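Local coordinates for protein Bpsl2520 (PDB 6F03) that is of unknown function but is a secreted, all-helical antigen of Burkholderia pseudomallei that belongs to the DUF2059 family, at residues D48-I53 and A128-Y133; A44-L49 and S140-L145. One frame throughout, in Å; residues are numbered along the deposited sequence.

In the fold
Both contacts use helix 40-52, which packs against two helices that follow each other in the chain, 119-136 and 139-150. Contact 1 joins its C-terminal end to helix 119-136 at a wide crossing angle. Contact 2 joins its middle to helix 139-150, nearly parallel. Their centres lie about 8 Å apart, and L49 takes part in both. All the touching residues of contact 1 are buried, whereas contact 2 is buried apart from the exposed K143 at its margin. Contact 1 sets aliphatic tips against two tyrosines. Contact 2 is made by aliphatic side chains, one of which also rests on a backbone carbonyl. The second subunit reaches both, in contact 1 by packing and a Y133 hydrogen bond, in contact 2 mainly through E141 and D144.

Contact 1: D48-I53 and A128-Y133; sequences DLLDAI and AQYDAY
L50 reaches from helix 40-52 to helix 119-136 and puts its two methyl groups on different residues there. Its CB leads to CG, which lies anti to the carbonyl carbon, and the chain then forks into CD1 and CD2. CD1 goes over one face of the Y130 ring. L50 CD1 sits 3.6 Å from the centroid of the Y130 ring and 28° off the normal, a CH-pi contact displaced from the ring centre. The nearest ring atom is Y130 CE1, 3.3 Å from L50 CD1. The other methyl, L50 CD2, lies 4.1 Å from Q129 CB. L50 CD2 is also 4.2 Å from Y133 CE2, and it faces both the base of Q129 and the ring of Y133, one turn further along the same helix.

Two more aliphatic tips meet Y133, one at the ring and one at its hydroxyl end. L49 CD2 approaches Y133 CE1 at 3.9 Å, with the two side chains roughly perpendicular. The I53 and Y133 side chains meet from opposite directions. I53 CD1 is 3.5 Å from Y133 OH. Here I53 CG1 stands between the backbone N and the carbonyl carbon (chi1 65°), and the extended chain beyond it carries CD1 to the phenol end.

The axes of the two short helical segments pass 11.2 Å apart at an angle of 114°. Long side chains bridge this gap in an all-helical fold. Y130 also has a cation-pi partner in K43. Y133 OH hydrogen-bonds to Q161 of the second subunit, and V164 and V168 of that subunit pack on this part of helix 119-136.

No hydrogen bond crosses between the segments. The contact depends on dispersion and CH-pi attraction between buried groups, while the Y133 hydroxyl is satisfied across the dimer interface.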
ATOM      1  N   ASP B  48      21.177 -14.564 -12.217  1.00 29.71           N
ATOM      2  CA  ASP B  48      22.133 -13.480 -11.991  1.00 31.14           C
ATOM      3  C   ASP B  48      21.436 -12.159 -11.667  1.00 30.10           C
ATOM      4  O   ASP B  48      21.914 -11.397 -10.818  1.00 29.45           O
ATOM      5  CB  ASP B  48      23.070 -13.326 -13.184  1.00 38.75           C
ATOM      6  CG  ASP B  48      24.117 -14.433 -13.241  1.00 47.28           C
ATOM      7  OD1 ASP B  48      24.250 -15.174 -12.238  1.00 47.84           O
ATOM      8  OD2 ASP B  48      24.826 -14.543 -14.269  1.00 53.27           O
ATOM      9  N   LEU B  49      20.301 -11.867 -12.307  1.00 27.85           N
ATOM     10  CA  LEU B  49      19.595 -10.631 -11.982  1.00 25.29           C
ATOM     11  C   LEU B  49      19.093 -10.654 -10.543  1.00 26.38           C
ATOM     12  O   LEU B  49      19.231  -9.670  -9.817  1.00 25.63           O
ATOM     13  CB  LEU B  49      18.438 -10.397 -12.949  1.00 27.82           C
ATOM     14  CG  LEU B  49      17.656  -9.107 -12.677  1.00 31.92           C
ATOM     15  CD1 LEU B  49      18.602  -7.964 -12.550  1.00 36.45           C
ATOM     16  CD2 LEU B  49      16.664  -8.815 -13.777  1.00 33.83           C
ATOM     17  N   LEU B  50      18.483 -11.770 -10.123  1.00 28.06           N
ATOM     18  CA  LEU B  50      17.978 -11.890  -8.753  1.00 26.97           C
ATOM     19  C   LEU B  50      19.089 -11.693  -7.720  1.00 28.27           C
ATOM     20  O   LEU B  50      18.879 -11.060  -6.678  1.00 24.58           O
ATOM     21  CB  LEU B  50      17.303 -13.252  -8.571  1.00 23.60           C
ATOM     22  CG  LEU B  50      15.974 -13.421  -9.344  1.00 25.51           C
ATOM     23  CD1 LEU B  50      15.368 -14.800  -9.124  1.00 27.53           C
ATOM     24  CD2 LEU B  50      15.000 -12.318  -8.957  1.00 21.65           C
ATOM     25  N   ASP B  51      20.273 -12.240  -7.985  1.00 31.80           N
ATOM     26  CA  ASP B  51      21.418 -12.006  -7.104  1.00 35.28           C
ATOM     27  C   ASP B  51      21.781 -10.518  -7.031  1.00 32.52           C
ATOM     28  O   ASP B  51      22.075  -9.991  -5.953  1.00 33.05           O
ATOM     29  CB  ASP B  51      22.605 -12.837  -7.596  1.00 43.58           C
ATOM     30  CG  ASP B  51      23.830 -12.685  -6.728  1.00 55.84           C
ATOM     31  OD1 ASP B  51      23.787 -13.173  -5.570  1.00 57.76           O
ATOM     32  OD2 ASP B  51      24.836 -12.093  -7.211  1.00 61.63           O
ATOM     33  N   ALA B  52      21.755  -9.821  -8.165  1.00 30.62           N
ATOM     34  CA  ALA B  52      22.177  -8.425  -8.192  1.00 28.48           C
ATOM     35  C   ALA B  52      21.190  -7.499  -7.481  1.00 30.01           C
ATOM     36  O   ALA B  52      21.587  -6.430  -6.999  1.00 28.86           O
ATOM     37  CB  ALA B  52      22.384  -7.964  -9.648  1.00 27.63           C
ATOM     38  N   ILE B  53      19.903  -7.845  -7.433  1.00 26.14           N
ATOM     39  CA  ILE B  53      18.956  -6.975  -6.739  1.00 30.58           C
ATOM     40  C   ILE B  53      18.744  -7.436  -5.299  1.00 34.82           C
ATOM     41  O   ILE B  53      17.841  -6.946  -4.610  1.00 36.22           O
ATOM     42  CB  ILE B  53      17.617  -6.906  -7.497  1.00 31.66           C
ATOM     43  CG1 ILE B  53      16.915  -8.268  -7.503  1.00 27.85           C
ATOM     44  CG2 ILE B  53      17.839  -6.425  -8.937  1.00 31.96           C
ATOM     45  CD1 ILE B  53      15.483  -8.236  -8.138  1.00 26.52           C
ATOM     46  N   ALA B 128       8.115 -17.388  -7.671  1.00 31.00           N
ATOM     47  CA  ALA B 128       7.265 -16.324  -8.195  1.00 30.38           C
ATOM     48  C   ALA B 128       8.091 -15.192  -8.806  1.00 30.10           C
ATOM     49  O   ALA B 128       7.692 -14.604  -9.815  1.00 29.37           O
ATOM     50  CB  ALA B 128       6.343 -15.789  -7.094  1.00 24.90           C
ATOM     51  N   GLN B 129       9.259 -14.886  -8.233  1.00 32.21           N
ATOM     52  CA  GLN B 129      10.106 -13.853  -8.830  1.00 27.76           C
ATOM     53  C   GLN B 129      10.652 -14.294 -10.182  1.00 26.20           C
ATOM     54  O   GLN B 129      10.636 -13.514 -11.146  1.00 26.96           O
ATOM     55  CB  GLN B 129      11.247 -13.479  -7.875  1.00 30.09           C
ATOM     56  CG  GLN B 129      10.788 -12.729  -6.618  1.00 31.90           C
ATOM     57  CD  GLN B 129      11.905 -12.573  -5.570  1.00 34.15           C
ATOM     58  OE1 GLN B 129      12.693 -13.499  -5.343  1.00 30.50           O
ATOM     59  NE2 GLN B 129      11.982 -11.390  -4.949  1.00 33.16           N
ATOM     60  N   TYR B 130      11.126 -15.541 -10.294  1.00 25.95           N
ATOM     61  CA  TYR B 130      11.556 -16.025 -11.604  1.00 28.08           C
ATOM     62  C   TYR B 130      10.442 -15.865 -12.626  1.00 29.80           C
ATOM     63  O   TYR B 130      10.654 -15.326 -13.724  1.00 31.48           O
ATOM     64  CB  TYR B 130      11.976 -17.500 -11.542  1.00 29.37           C
ATOM     65  CG  TYR B 130      13.421 -17.743 -11.181  1.00 32.24           C
ATOM     66  CD1 TYR B 130      13.836 -17.809  -9.839  1.00 35.32           C
ATOM     67  CD2 TYR B 130      14.378 -17.910 -12.175  1.00 33.56           C
ATOM     68  CE1 TYR B 130      15.180 -18.033  -9.502  1.00 35.06           C
ATOM     69  CE2 TYR B 130      15.718 -18.125 -11.860  1.00 35.34           C
ATOM     70  CZ  TYR B 130      16.113 -18.184 -10.527  1.00 38.68           C
ATOM     71  OH  TYR B 130      17.443 -18.404 -10.235  1.00 44.68           O
ATOM     72  N   ASP B 131       9.243 -16.353 -12.278  1.00 29.13           N
ATOM     73  CA  ASP B 131       8.116 -16.339 -13.211  1.00 31.29           C
ATOM     74  C   ASP B 131       7.731 -14.913 -13.586  1.00 33.45           C
ATOM     75  O   ASP B 131       7.504 -14.611 -14.768  1.00 33.90           O
ATOM     76  CB  ASP B 131       6.923 -17.091 -12.605  1.00 33.61           C
ATOM     77  CG  ASP B 131       7.170 -18.605 -12.501  1.00 38.61           C
ATOM     78  OD1 ASP B 131       8.048 -19.116 -13.242  0.77 36.47           O
ATOM     79  OD2 ASP B 131       6.503 -19.280 -11.660  0.76 38.15           O
ATOM     80  N   ALA B 132       7.691 -14.004 -12.605  1.00 25.60           N
ATOM     81  CA  ALA B 132       7.339 -12.627 -12.940  1.00 25.71           C
ATOM     82  C   ALA B 132       8.366 -11.998 -13.897  1.00 26.47           C
ATOM     83  O   ALA B 132       7.988 -11.316 -14.859  1.00 22.81           O
ATOM     84  CB  ALA B 132       7.214 -11.792 -11.668  1.00 22.81           C
ATOM     85  N   TYR B 133       9.670 -12.200 -13.649  1.00 22.89           N
ATOM     86  CA  TYR B 133      10.660 -11.607 -14.550  1.00 27.60           C
ATOM     87  C   TYR B 133      10.602 -12.235 -15.933  1.00 29.22           C
ATOM     88  O   TYR B 133      10.714 -11.532 -16.939  1.00 29.88           O
ATOM     89  CB  TYR B 133      12.075 -11.717 -13.976  1.00 25.51           C
ATOM     90  CG  TYR B 133      12.359 -10.561 -13.049  1.00 30.39           C
ATOM     91  CD1 TYR B 133      12.721  -9.313 -13.558  1.00 34.30           C
ATOM     92  CD2 TYR B 133      12.196 -10.695 -11.663  1.00 27.44           C
ATOM     93  CE1 TYR B 133      12.954  -8.232 -12.707  1.00 34.42           C
ATOM     94  CE2 TYR B 133      12.419  -9.634 -10.806  1.00 29.09           C
ATOM     95  CZ  TYR B 133      12.795  -8.404 -11.330  1.00 34.08           C
ATOM     96  OH  TYR B 133      12.999  -7.343 -10.478  1.00 34.61           O
TER

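Contact 2: A44-L49 and S140-L145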
ATOM      1  N   ALA B  44      19.214 -18.868 -16.314  1.00 32.16           N
ATOM      2  CA  ALA B  44      20.517 -18.479 -15.786  1.00 31.91           C
ATOM      3  C   ALA B  44      20.679 -16.967 -15.764  1.00 29.59           C
ATOM      4  O   ALA B  44      21.319 -16.426 -14.863  1.00 30.76           O
ATOM      5  CB  ALA B  44      21.633 -19.128 -16.605  1.00 33.22           C
ATOM      6  N   ALA B  45      20.100 -16.261 -16.729  1.00 29.10           N
ATOM      7  CA  ALA B  45      20.190 -14.804 -16.699  1.00 27.77           C
ATOM      8  C   ALA B  45      19.386 -14.237 -15.537  1.00 27.54           C
ATOM      9  O   ALA B  45      19.848 -13.334 -14.829  1.00 28.88           O
ATOM     10  CB  ALA B  45      19.713 -14.221 -18.035  1.00 25.88           C
ATOM     11  N   ILE B  46      18.194 -14.785 -15.299  1.00 27.09           N
ATOM     12  CA  ILE B  46      17.378 -14.303 -14.198  1.00 23.92           C
ATOM     13  C   ILE B  46      18.046 -14.598 -12.866  1.00 26.42           C
ATOM     14  O   ILE B  46      18.008 -13.776 -11.938  1.00 29.57           O
ATOM     15  CB  ILE B  46      15.963 -14.893 -14.276  1.00 23.69           C
ATOM     16  CG1 ILE B  46      15.222 -14.278 -15.467  1.00 29.40           C
ATOM     17  CG2 ILE B  46      15.247 -14.646 -12.979  1.00 20.20           C
ATOM     18  CD1 ILE B  46      13.913 -15.000 -15.864  1.00 28.79           C
ATOM     19  N   LYS B  47      18.652 -15.772 -12.735  1.00 24.24           N
ATOM     20  CA  LYS B  47      19.362 -16.067 -11.499  1.00 29.99           C
ATOM     21  C   LYS B  47      20.420 -15.001 -11.202  1.00 29.96           C
ATOM     22  O   LYS B  47      20.563 -14.571 -10.053  1.00 26.79           O
ATOM     23  CB  LYS B  47      19.974 -17.469 -11.576  1.00 33.09           C
ATOM     24  CG  LYS B  47      20.789 -17.871 -10.354  1.00 38.59           C
ATOM     25  CD  LYS B  47      21.450 -19.206 -10.603  1.00 46.27           C
ATOM     26  CE  LYS B  47      22.334 -19.621  -9.454  1.00 52.68           C
ATOM     27  NZ  LYS B  47      23.416 -20.519  -9.960  1.00 57.13           N
ATOM     28  N   ASP B  48      21.177 -14.564 -12.217  1.00 29.71           N
ATOM     29  CA  ASP B  48      22.133 -13.480 -11.991  1.00 31.14           C
ATOM     30  C   ASP B  48      21.436 -12.159 -11.667  1.00 30.10           C
ATOM     31  O   ASP B  48      21.914 -11.397 -10.818  1.00 29.45           O
ATOM     32  CB  ASP B  48      23.070 -13.326 -13.184  1.00 38.75           C
ATOM     33  CG  ASP B  48      24.117 -14.433 -13.241  1.00 47.28           C
ATOM     34  OD1 ASP B  48      24.250 -15.174 -12.238  1.00 47.84           O
ATOM     35  OD2 ASP B  48      24.826 -14.543 -14.269  1.00 53.27           O
ATOM     36  N   LEU B  49      20.301 -11.867 -12.307  1.00 27.85           N
ATOM     37  CA  LEU B  49      19.595 -10.631 -11.982  1.00 25.29           C
ATOM     38  C   LEU B  49      19.093 -10.654 -10.543  1.00 26.38           C
ATOM     39  O   LEU B  49      19.231  -9.670  -9.817  1.00 25.63           O
ATOM     40  CB  LEU B  49      18.438 -10.397 -12.949  1.00 27.82           C
ATOM     41  CG  LEU B  49      17.656  -9.107 -12.677  1.00 31.92           C
ATOM     42  CD1 LEU B  49      18.602  -7.964 -12.550  1.00 36.45           C
ATOM     43  CD2 LEU B  49      16.664  -8.815 -13.777  1.00 33.83           C
ATOM     44  N   SER B 140      17.459 -10.801 -23.237  1.00 31.08           N
ATOM     45  CA  SER B 140      18.413  -9.723 -23.443  0.65 31.89           C
ATOM     46  C   SER B 140      18.109  -8.533 -22.533  1.00 30.46           C
ATOM     47  O   SER B 140      19.033  -7.854 -22.068  1.00 28.00           O
ATOM     48  CB  SER B 140      18.421  -9.322 -24.926  0.65 31.28           C
ATOM     49  OG  SER B 140      19.247  -8.200 -25.157  0.65 31.15           O
ATOM     50  N   GLU B 141      16.832  -8.274 -22.248  1.00 30.28           N
ATOM     51  CA  GLU B 141      16.508  -7.192 -21.319  1.00 29.41           C
ATOM     52  C   GLU B 141      16.931  -7.542 -19.896  1.00 26.19           C
ATOM     53  O   GLU B 141      17.396  -6.678 -19.145  1.00 23.23           O
ATOM     54  CB  GLU B 141      15.015  -6.875 -21.369  1.00 31.40           C
ATOM     55  CG  GLU B 141      14.568  -6.192 -22.669  1.00 36.24           C
ATOM     56  CD  GLU B 141      13.055  -6.256 -22.900  1.00 39.08           C
ATOM     57  OE1 GLU B 141      12.370  -7.046 -22.209  1.00 40.33           O
ATOM     58  OE2 GLU B 141      12.549  -5.519 -23.774  1.00 41.97           O
ATOM     59  N   ILE B 142      16.773  -8.800 -19.508  1.00 22.87           N
ATOM     60  CA  ILE B 142      17.251  -9.232 -18.199  1.00 27.10           C
ATOM     61  C   ILE B 142      18.759  -9.024 -18.076  1.00 27.31           C
ATOM     62  O   ILE B 142      19.267  -8.647 -17.008  1.00 27.16           O
ATOM     63  CB  ILE B 142      16.816 -10.686 -17.939  1.00 28.93           C
ATOM     64  CG1 ILE B 142      15.291 -10.722 -17.784  1.00 27.04           C
ATOM     65  CG2 ILE B 142      17.507 -11.261 -16.722  1.00 30.84           C
ATOM     66  CD1 ILE B 142      14.675 -12.084 -18.001  1.00 27.29           C
ATOM     67  N   LYS B 143      19.506  -9.292 -19.150  1.00 26.38           N
ATOM     68  CA  LYS B 143      20.949  -9.074 -19.084  1.00 25.85           C
ATOM     69  C   LYS B 143      21.293  -7.588 -18.998  1.00 26.82           C
ATOM     70  O   LYS B 143      22.174  -7.200 -18.218  1.00 26.97           O
ATOM     71  CB  LYS B 143      21.644  -9.738 -20.272  1.00 29.14           C
ATOM     72  CG  LYS B 143      21.616 -11.262 -20.214  1.00 31.67           C
ATOM     73  CD  LYS B 143      22.428 -11.853 -21.375  1.00 36.61           C
ATOM     74  CE  LYS B 143      22.429 -13.372 -21.343  1.00 39.73           C
ATOM     75  NZ  LYS B 143      23.005 -13.938 -22.594  1.00 45.80           N
ATOM     76  N   ASP B 144      20.615  -6.738 -19.781  1.00 24.58           N
ATOM     77  CA  ASP B 144      20.822  -5.295 -19.642  1.00 23.42           C
ATOM     78  C   ASP B 144      20.545  -4.841 -18.208  1.00 29.12           C
ATOM     79  O   ASP B 144      21.289  -4.024 -17.661  1.00 29.42           O
ATOM     80  CB  ASP B 144      19.925  -4.498 -20.591  1.00 23.50           C
ATOM     81  CG  ASP B 144      20.275  -4.686 -22.074  1.00 26.28           C
ATOM     82  OD1 ASP B 144      21.373  -5.183 -22.387  0.64 23.34           O
ATOM     83  OD2 ASP B 144      19.413  -4.332 -22.918  0.62 26.15           O
ATOM     84  N   LEU B 145      19.431  -5.313 -17.612  1.00 21.78           N
ATOM     85  CA  LEU B 145      19.094  -4.923 -16.247  1.00 25.41           C
ATOM     86  C   LEU B 145      20.205  -5.289 -15.280  1.00 25.04           C
ATOM     87  O   LEU B 145      20.536  -4.513 -14.380  1.00 24.57           O
ATOM     88  CB  LEU B 145      17.795  -5.601 -15.788  1.00 23.37           C
ATOM     89  CG  LEU B 145      16.541  -4.958 -16.336  1.00 29.56           C
ATOM     90  CD1 LEU B 145      15.324  -5.757 -15.907  1.00 35.63           C
ATOM     91  CD2 LEU B 145      16.492  -3.534 -15.805  1.00 27.72           C
TER
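The two helical segments run almost parallel, with their axes 9.0 Å apart at 24° and the backbones closest at A45 and K143. I142 is the main side chain on helix 139-150, and its two branches go to different residues. CG2, anti to the backbone N, rests on the backbone carbonyl of A45 as well as on its side chain, with I142 CG2 3.7 Å from A45 O and 3.9 Å from A45 CB. L49 CD2 is also 3.9 Å from I142 CG2, and the L49 side chain lies roughly perpendicular to that of I142. The other branch ends at CD1, which presses on I46. I46 CG1 and I142 CD1 are 3.4 Å apart, closer than two carbons normally pack.

This is side-by-side packing of two short helices in an all-helical protein. The I46 side of helix 40-52 also touches Y130 and A134 of helix 119-136, so three helices meet here.

One turn further on, L49 reaches L145. L49 CD2 lies 4.0 Å from L145 CB, and L49 CD1 comes almost as near to the same atom. At the exposed margin the K143 chain runs past A45, with K143 CG 4.1 Å from A45 CB. Beyond the pair, E141 forms a salt bridge with K156 of the second subunit, and D144 hydrogen-bonds to T153 of that subunit.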